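Long-range contact in polyketide synthase/nonribosomal peptide synthetase hybrid RzxB (Pseudomonas fluorescens, PDB 5IL6), which probably dehydrates beta-hydroxyacyl intermediates through its double-hotdog dehydratase domain during assembly of the polyketide chain of rhizoxin: residues 170-175 against 203-208. Numbering follows the deposited sequence.
Sequences AGHRRL and HPALLD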
loop_
_atom_site.group_PDB
_atom_site.type_symbol
_atom_site.label_atom_id
_atom_site.label_comp_id
_atom_site.label_asym_id
_atom_site.label_seq_id
_atom_site.Cartn_x
_atom_site.Cartn_y
_atom_site.Cartn_z
ATOM N N ALA A 170 -15.682 4.145 5.649
ATOM C CA ALA A 170 -16.235 2.917 5.086
ATOM C C ALA A 170 -15.438 2.452 3.875
ATOM O O ALA A 170 -15.211 1.251 3.697
ATOM C CB ALA A 170 -17.701 3.126 4.710
ATOM N N GLY A 171 -14.994 3.389 3.035
ATOM C CA GLY A 171 -14.270 3.011 1.834
ATOM C C GLY A 171 -12.938 2.342 2.098
ATOM O O GLY A 171 -12.401 1.684 1.198
ATOM N N HIS A 172 -12.387 2.497 3.304
ATOM C CA HIS A 172 -11.143 1.830 3.676
ATOM C C HIS A 172 -11.339 0.826 4.809
ATOM O O HIS A 172 -10.348 0.324 5.353
ATOM C CB HIS A 172 -10.079 2.866 4.056
ATOM C CG HIS A 172 -9.390 3.473 2.874
ATOM N ND1 HIS A 172 -8.050 3.279 2.616
ATOM C CD2 HIS A 172 -9.853 4.266 1.878
ATOM C CE1 HIS A 172 -7.719 3.925 1.511
ATOM N NE2 HIS A 172 -8.795 4.534 1.045
ATOM N N ARG A 173 -12.578 0.533 5.187
ATOM C CA ARG A 173 -12.872 -0.553 6.126
ATOM C C ARG A 173 -13.294 -1.802 5.360
ATOM O O ARG A 173 -14.418 -2.287 5.473
ATOM C CB ARG A 173 -13.951 -0.130 7.117
ATOM C CG ARG A 173 -13.494 0.846 8.176
ATOM C CD ARG A 173 -14.669 1.305 9.019
ATOM N NE ARG A 173 -15.261 0.197 9.767
ATOM C CZ ARG A 173 -15.005 -0.098 11.038
ATOM N NH1 ARG A 173 -14.156 0.630 11.752
ATOM N NH2 ARG A 173 -15.612 -1.134 11.603
ATOM N N ARG A 174 -12.360 -2.327 4.573
ATOM C CA ARG A 174 -12.664 -3.355 3.590
ATOM C C ARG A 174 -12.324 -4.759 4.070
ATOM O O ARG A 174 -12.420 -5.706 3.286
ATOM C CB ARG A 174 -11.926 -3.055 2.287
ATOM C CG ARG A 174 -12.168 -1.647 1.762
ATOM C CD ARG A 174 -13.540 -1.474 1.155
ATOM N NE ARG A 174 -14.604 -1.290 2.144
ATOM C CZ ARG A 174 -15.749 -1.971 2.173
ATOM N NH1 ARG A 174 -16.017 -2.908 1.268
ATOM N NH2 ARG A 174 -16.650 -1.701 3.108
ATOM N N LEU A 175 -11.917 -4.919 5.328
ATOM C CA LEU A 175 -11.737 -6.253 5.891
ATOM C C LEU A 175 -13.108 -6.881 6.102
ATOM O O LEU A 175 -13.891 -6.417 6.937
ATOM C CB LEU A 175 -10.967 -6.183 7.208
ATOM C CG LEU A 175 -9.444 -6.032 7.154
ATOM C CD1 LEU A 175 -8.872 -6.037 8.563
ATOM C CD2 LEU A 175 -8.777 -7.112 6.306
ATOM N N HIS A 203 -6.206 -1.375 -6.582
ATOM C CA HIS A 203 -6.858 -0.249 -5.928
ATOM C C HIS A 203 -6.199 0.016 -4.574
ATOM O O HIS A 203 -5.935 -0.926 -3.822
ATOM C CB HIS A 203 -8.348 -0.538 -5.741
ATOM C CG HIS A 203 -9.153 0.673 -5.378
ATOM N ND1 HIS A 203 -9.184 1.190 -4.102
ATOM C CD2 HIS A 203 -9.963 1.462 -6.123
ATOM C CE1 HIS A 203 -9.971 2.251 -4.076
ATOM N NE2 HIS A 203 -10.458 2.437 -5.290
ATOM N N PRO A 204 -5.927 1.279 -4.229
ATOM C CA PRO A 204 -5.223 1.559 -2.962
ATOM C C PRO A 204 -5.982 1.108 -1.725
ATOM O O PRO A 204 -5.352 0.744 -0.724
ATOM C CB PRO A 204 -5.044 3.083 -2.988
ATOM C CG PRO A 204 -6.118 3.575 -3.903
ATOM C CD PRO A 204 -6.241 2.514 -4.961
ATOM N N ALA A 205 -7.314 1.137 -1.749
ATOM C CA ALA A 205 -8.082 0.697 -0.588
ATOM C C ALA A 205 -7.931 -0.803 -0.363
ATOM O O ALA A 205 -7.903 -1.265 0.783
ATOM C CB ALA A 205 -9.555 1.064 -0.760
ATOM N N LEU A 206 -7.838 -1.580 -1.444
ATOM C CA LEU A 206 -7.620 -3.015 -1.299
ATOM C C LEU A 206 -6.204 -3.304 -0.823
ATOM O O LEU A 206 -5.993 -4.192 0.009
ATOM C CB LEU A 206 -7.896 -3.729 -2.622
ATOM C CG LEU A 206 -9.348 -3.733 -3.112
ATOM C CD1 LEU A 206 -9.454 -4.423 -4.463
ATOM C CD2 LEU A 206 -10.272 -4.404 -2.103
ATOM N N LEU A 207 -5.218 -2.574 -1.345
ATOM C CA LEU A 207 -3.856 -2.751 -0.856
ATOM C C LEU A 207 -3.751 -2.339 0.606
ATOM O O LEU A 207 -3.050 -2.985 1.392
ATOM C CB LEU A 207 -2.874 -1.955 -1.717
ATOM C CG LEU A 207 -1.397 -2.096 -1.335
ATOM C CD1 LEU A 207 -0.967 -3.560 -1.338
ATOM C CD2 LEU A 207 -0.517 -1.284 -2.276
ATOM N N ASP A 208 -4.447 -1.268 0.991
ATOM C CA ASP A 208 -4.460 -0.861 2.392
ATOM C C ASP A 208 -5.158 -1.903 3.256
ATOM O O ASP A 208 -4.662 -2.257 4.333
ATOM C CB ASP A 208 -5.133 0.508 2.526
ATOM C CG ASP A 208 -5.143 1.021 3.955
ATOM O OD1 ASP A 208 -4.050 1.215 4.525
ATOM O OD2 ASP A 208 -6.244 1.255 4.497
#
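The ring of His-172 meets the first turn of helix 204-212 in two ways, illustrating how an imidazole can use face and edge against one helix. The nonpolar part is a CH-pi contact: Ala-205 CB stands over the middle of one ring face, 4.0 Å from the centroid and 10° off the normal. The same methyl also packs against the backbone, its CB 3.5 Å from Gly-171 O.

At the ring edge, His-172 ND1 donates a weak hydrogen bond to Asp-208 OD2, long at 3.3 Å yet nearly straight at 171°. Asp-208 holds its CG anti to the backbone N, which carries the carboxylate to the imidazole, the two planes 55° apart. OD2 also accepts from Gln-212 NE2, and Gln-212 reaches His-172 O, so this side chain bridges helix and loop.

His-203, the N-cap, accepts from Ala-205 N through ND1 at 3.0 Å, a capping bond at the start of the helix on which the methyl sits. Within the loop, Arg-174 folds back so that NE donates to Ala-170 O at 3.0 Å, a carbonyl that also receives Arg-173 N; NH1 of Arg-174 bonds Ala-190 O.

Both segments belong to a hotdog-family region of the dehydratase. His-203 to Asp-208 form the HPALLD motif of polyketide synthase dehydratases, whose aspartate in relatives pairs with a catalytic histidine, so Asp-208 is probably the active-site aspartate. The loop between strands 166-168 and 175-181 lies along one side of helix 204-212; Leu-207 and Pro-204 pack on helix 53-67, and Asp-208 touches both that helix and Tyr-168 of strand 166-168.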